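Local structure of coenzyme F420-dependent N(5),N(10)-methenyltetrahydromethanopterin reductase-related protein (Desulfurobacterium thermolithotrophum DSM 11699, 6HUZ) at residues F88-R92 with G93-F97; E296-P299 with E300-K303. The protein is a bacterial [Fe]-hydrogenase paralog (HmdII) that binds the iron-guanylylpyridinol cofactor and uses tetrahydrofolate derivatives as substrates. All blocks are in the same frame, centred on the assembly; numbering follows the deposited sequence.

Interaction 1: residues F88-R92 with G93-F97; sequences FTPFR and GGVTF. With FE9 (iron-guanylyl pyridinol cofactor), chain B.
G93 and G94 carry the chain round from R92 into helix 95-103, in a beta-strand-to-helix connection of the Rossmann-type N-terminal domain. Such loops at the carboxyl ends of parallel strands commonly build nucleotide-cofactor pockets, and here F88 to F91, together with V95, line the seat of the iron-guanylylpyridinol cofactor. R92 O lies 3.5 Å from G94 N. G94 occupies the N-cap position with a positive phi of 63°, a value most side chains tolerate poorly.

V95 opens the helix and sends its two methyl branches to different partners. CG1, anti to the backbone N (chi1 -180°), reaches P90 CD at 3.6 Å and also touches the guanine part of the cofactor, so the proline ring and this branch form one apolar patch beside the nucleotide. The two side chains cross at about a right angle. The other branch, CG2, comes obliquely to the guanidinium of R92, nearest to NH2 at 3.2 Å, though the poor order of that arginine makes the contact less certain. Further back in the loop, F88 lays a ring face against the cofactor methyl C5M, which stands 3.4 Å above the plane toward the rim. F91 approaches the pyridinol obliquely and also touches the bound methenyltetrahydrofolate.

T96 brings the helix back to the start of the loop. Its OG1 lies beside its own backbone N (chi1 -59°) and hydrogen-bonds T89 OG1 at 2.7 Å, while T89 O is held by T118. One water links T96 OG1 to P90 O. A second accepts a bond from T96 N at 2.9 Å and donates to R92 O at 2.6 Å, joining this helical N-H to the loop carbonyl.

Interaction 2: residues E296-P299 with E300-K303; sequences ETIP and ELIK
I298 holds CG1 between its backbone N and carbonyl carbon (chi1 54°), whereas I302 carries CG1 beside its backbone N (chi1 -61°); together these torsions bring the two CD1 methyls tip to tip at 3.9 Å, with the side chains crossing at about a right angle. The I298 CD1 methyl also lies 3.9 Å from L301 CB, touching two successive residues of the helix that follows. Behind them the backbone shows a break between two helices: helix 294-297 ends, I298 takes the N-cap position, and P299, which has no N-H to offer, starts helix 299-306. The I298 O atom receives I302 N at 3.1 Å in a nearly straight bond (164°), plus a weak one from L301 N, and P299 O accepts K303 N at 2.9 Å. I298 and L301 both pack on I259 of helix 232-262. E300 folds back through a bend at chi2, setting its OE1 3.5 Å from I298 C; OE2 forms a salt bridge with R225 and a hydrogen bond with Y221, both of the second subunit. With an alanine here, R225 would probably be left without its carboxylate mate and Y221 without its hydrogen-bond partner across the interface.

In the fold
Interaction 1 comes first along the chain, in the N-terminal domain, between strand 84-87 of the six-stranded parallel sheet and helix 95-103; interaction 2 follows some two hundred residues later, at the junction of helices 294-297 and 299-306 in the helical C-terminal part. Their centres lie 32 Å apart, with nearest atoms about 20 Å apart, so they do not touch. What they share is the dimer. In interaction 1, F91 packs on M234 of the second subunit beside cofactor and folate, whereas residues 296-303 meet helix 207-228 of that subunit far from the chain centre. One thus lines the active-site pocket, while the other helps join the subunits.

Interaction 1: residues F88-R92 with G93-F97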
# COMPACT_ATOMS: atom_id res chain seq x y z
N PHE A 88 -23.44 -17.11 -1.21
CA PHE A 88 -22.94 -17.00 0.17
C PHE A 88 -22.28 -18.40 0.35
O PHE A 88 -22.67 -19.17 1.21
CB PHE A 88 -24.13 -16.81 1.16
CG PHE A 88 -23.69 -16.21 2.48
CD1 PHE A 88 -23.26 -17.03 3.52
CD2 PHE A 88 -23.64 -14.83 2.66
CE1 PHE A 88 -22.77 -16.48 4.71
CE2 PHE A 88 -23.17 -14.28 3.85
CZ PHE A 88 -22.71 -15.11 4.86
N THR A 89 -21.31 -18.71 -0.52
CA THR A 89 -20.67 -20.02 -0.59
C THR A 89 -19.28 -20.08 0.06
O THR A 89 -18.66 -19.06 0.33
CB THR A 89 -20.70 -20.43 -2.06
OG1 THR A 89 -20.18 -19.36 -2.84
CG2 THR A 89 -22.14 -20.67 -2.55
N PRO A 90 -18.77 -21.29 0.34
CA PRO A 90 -17.47 -21.39 1.04
C PRO A 90 -16.23 -20.68 0.49
O PRO A 90 -16.05 -20.49 -0.71
CB PRO A 90 -17.20 -22.90 1.07
CG PRO A 90 -18.52 -23.54 0.99
CD PRO A 90 -19.36 -22.61 0.11
N PHE A 91 -15.32 -20.35 1.41
CA PHE A 91 -14.02 -19.76 1.05
C PHE A 91 -13.28 -20.92 0.33
O PHE A 91 -12.52 -20.69 -0.62
CB PHE A 91 -13.22 -19.37 2.29
CG PHE A 91 -13.50 -17.99 2.81
CD1 PHE A 91 -13.06 -16.87 2.11
CD2 PHE A 91 -14.20 -17.80 3.99
CE1 PHE A 91 -13.28 -15.59 2.61
CE2 PHE A 91 -14.43 -16.51 4.48
CZ PHE A 91 -13.98 -15.42 3.78
N ARG A 92 -13.52 -22.16 0.83
CA ARG A 92 -13.00 -23.45 0.35
C ARG A 92 -12.86 -23.49 -1.15
O ARG A 92 -13.76 -23.05 -1.87
CB ARG A 92 -13.99 -24.58 0.71
CG ARG A 92 -13.34 -25.81 1.31
CD ARG A 92 -14.29 -26.99 1.24
NE ARG A 92 -15.49 -26.77 2.05
CZ ARG A 92 -16.72 -27.18 1.72
NH1 ARG A 92 -17.74 -26.93 2.53
NH2 ARG A 92 -16.94 -27.84 0.59
N GLY A 93 -11.76 -24.06 -1.61
CA GLY A 93 -11.48 -24.17 -3.03
C GLY A 93 -12.52 -24.87 -3.88
O GLY A 93 -13.07 -25.91 -3.48
N GLY A 94 -12.78 -24.28 -5.05
CA GLY A 94 -13.70 -24.79 -6.06
C GLY A 94 -15.18 -24.94 -5.77
O GLY A 94 -15.92 -25.25 -6.70
N VAL A 95 -15.64 -24.73 -4.53
CA VAL A 95 -17.08 -24.89 -4.23
C VAL A 95 -17.94 -23.83 -4.96
O VAL A 95 -18.97 -24.18 -5.54
CB VAL A 95 -17.35 -24.89 -2.70
CG1 VAL A 95 -18.83 -25.06 -2.42
CG2 VAL A 95 -16.53 -25.97 -1.99
N THR A 96 -17.52 -22.54 -4.92
CA THR A 96 -18.22 -21.43 -5.57
C THR A 96 -18.24 -21.63 -7.09
O THR A 96 -19.28 -21.47 -7.72
CB THR A 96 -17.60 -20.09 -5.16
OG1 THR A 96 -17.69 -19.97 -3.73
CG2 THR A 96 -18.30 -18.90 -5.81
N PHE A 97 -17.09 -22.02 -7.67
CA PHE A 97 -17.00 -22.27 -9.12
C PHE A 97 -17.96 -23.37 -9.53
O PHE A 97 -18.66 -23.25 -10.54
CB PHE A 97 -15.57 -22.72 -9.49
CG PHE A 97 -14.48 -21.66 -9.42
CD1 PHE A 97 -14.76 -20.34 -9.72
CD2 PHE A 97 -13.17 -22.01 -9.13
CE1 PHE A 97 -13.76 -19.38 -9.68
CE2 PHE A 97 -12.17 -21.05 -9.10
CZ PHE A 97 -12.47 -19.73 -9.37
O2 FE9 B . -17.44 -14.91 6.97
FE FE9 B . -18.45 -12.66 4.89
C1F FE9 B . -19.85 -12.57 6.07
O1F FE9 B . -20.71 -12.51 6.79
C2F FE9 B . -18.50 -10.83 4.74
O2F FE9 B . -18.57 -9.71 4.64
C8 FE9 B . -19.53 -12.91 3.34
O18 FE9 B . -20.06 -11.99 2.75
C7 FE9 B . -19.72 -14.33 2.82
C6 FE9 B . -19.15 -15.23 3.88
N1 FE9 B . -18.51 -14.62 4.97
C5 FE9 B . -19.30 -16.69 3.77
C5M FE9 B . -19.96 -17.28 2.56
C4 FE9 B . -18.74 -17.53 4.85
C3 FE9 B . -18.06 -16.87 6.00
C3M FE9 B . -17.48 -17.66 7.14
C2 FE9 B . -17.97 -15.36 6.02
O3P FE9 B . -18.82 -18.87 4.68
P1 FE9 B . -19.90 -19.81 5.43
O1P FE9 B . -20.41 -19.11 6.60
O2P FE9 B . -19.10 -21.11 5.97
O5' FE9 B . -21.03 -20.13 4.36
C5' FE9 B . -20.81 -21.00 3.26
C4' FE9 B . -22.10 -21.80 3.09
O4' FE9 B . -22.03 -22.57 1.90
C1' FE9 B . -22.74 -23.78 2.12
C2' FE9 B . -22.36 -24.16 3.54
O2' FE9 B . -23.26 -25.09 4.16
C3' FE9 B . -22.34 -22.80 4.23
O3' FE9 B . -23.57 -22.48 4.88
N9A FE9 B . -22.39 -24.76 1.07
C4A FE9 B . -23.09 -24.85 -0.04
N3A FE9 B . -24.21 -24.23 -0.47
C2A FE9 B . -24.73 -24.59 -1.67
N2A FE9 B . -25.83 -23.92 -2.08
N1A FE9 B . -24.21 -25.55 -2.45
C6A FE9 B . -23.13 -26.27 -2.09
O6A FE9 B . -22.65 -27.14 -2.84
C5A FE9 B . -22.48 -25.92 -0.83
N7A FE9 B . -21.41 -26.36 -0.13
C8A FE9 B . -21.37 -25.64 1.02
O HOH W 1 -15.38 -18.94 -2.75
O HOH W 2 -15.07 -21.65 -3.61
O HOH W 3 -16.56 -12.62 6.10

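Interaction 2: residues E296-P299 with E300-K303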
# COMPACT_ATOMS: atom_id res chain seq x y z
N GLU A 296 7.10 -7.95 20.81
CA GLU A 296 6.46 -8.76 21.84
C GLU A 296 5.12 -9.31 21.36
O GLU A 296 4.70 -10.39 21.79
CB GLU A 296 6.17 -7.92 23.10
CG GLU A 296 7.31 -7.04 23.58
CD GLU A 296 7.01 -6.27 24.86
OE1 GLU A 296 7.63 -5.21 25.07
OE2 GLU A 296 6.14 -6.73 25.64
N THR A 297 4.45 -8.56 20.48
CA THR A 297 3.13 -8.89 19.93
C THR A 297 3.16 -9.96 18.82
O THR A 297 2.21 -10.74 18.70
CB THR A 297 2.44 -7.59 19.42
OG1 THR A 297 3.05 -7.12 18.21
CG2 THR A 297 2.46 -6.46 20.46
N ILE A 298 4.25 -10.00 18.01
CA ILE A 298 4.38 -10.97 16.90
C ILE A 298 5.70 -11.74 16.92
O ILE A 298 6.41 -11.78 15.92
CB ILE A 298 4.16 -10.23 15.55
CG1 ILE A 298 5.11 -8.99 15.40
CG2 ILE A 298 2.70 -9.82 15.43
CD1 ILE A 298 5.51 -8.67 14.00
N PRO A 299 6.04 -12.41 18.05
CA PRO A 299 7.31 -13.16 18.11
C PRO A 299 7.47 -14.21 17.01
O PRO A 299 8.57 -14.42 16.51
CB PRO A 299 7.28 -13.82 19.50
CG PRO A 299 5.82 -13.79 19.90
CD PRO A 299 5.32 -12.50 19.33
N GLU A 300 6.39 -14.86 16.65
CA GLU A 300 6.45 -15.87 15.60
C GLU A 300 6.93 -15.28 14.29
O GLU A 300 7.67 -15.95 13.57
CB GLU A 300 5.09 -16.60 15.43
CG GLU A 300 3.98 -15.81 14.74
CD GLU A 300 3.27 -14.81 15.62
OE1 GLU A 300 3.69 -14.63 16.79
OE2 GLU A 300 2.29 -14.20 15.15
N LEU A 301 6.52 -14.03 13.96
CA LEU A 301 6.94 -13.38 12.72
C LEU A 301 8.36 -12.88 12.81
O LEU A 301 9.10 -12.95 11.82
CB LEU A 301 6.01 -12.22 12.37
CG LEU A 301 4.60 -12.60 11.92
CD1 LEU A 301 3.82 -11.34 11.47
CD2 LEU A 301 4.62 -13.60 10.76
N ILE A 302 8.73 -12.33 13.99
CA ILE A 302 10.07 -11.81 14.26
C ILE A 302 11.05 -12.97 14.08
O ILE A 302 12.14 -12.75 13.57
CB ILE A 302 10.15 -11.22 15.70
CG1 ILE A 302 9.16 -10.05 15.89
CG2 ILE A 302 11.58 -10.79 16.05
CD1 ILE A 302 9.29 -8.87 14.86
N LYS A 303 10.67 -14.19 14.49
CA LYS A 303 11.53 -15.36 14.35
C LYS A 303 11.68 -15.73 12.87
O LYS A 303 12.79 -16.02 12.41
CB LYS A 303 11.01 -16.54 15.19
CG LYS A 303 12.07 -17.60 15.45
CD LYS A 303 11.49 -19.00 15.52
CE LYS A 303 12.57 -20.06 15.45
NZ LYS A 303 12.00 -21.43 15.50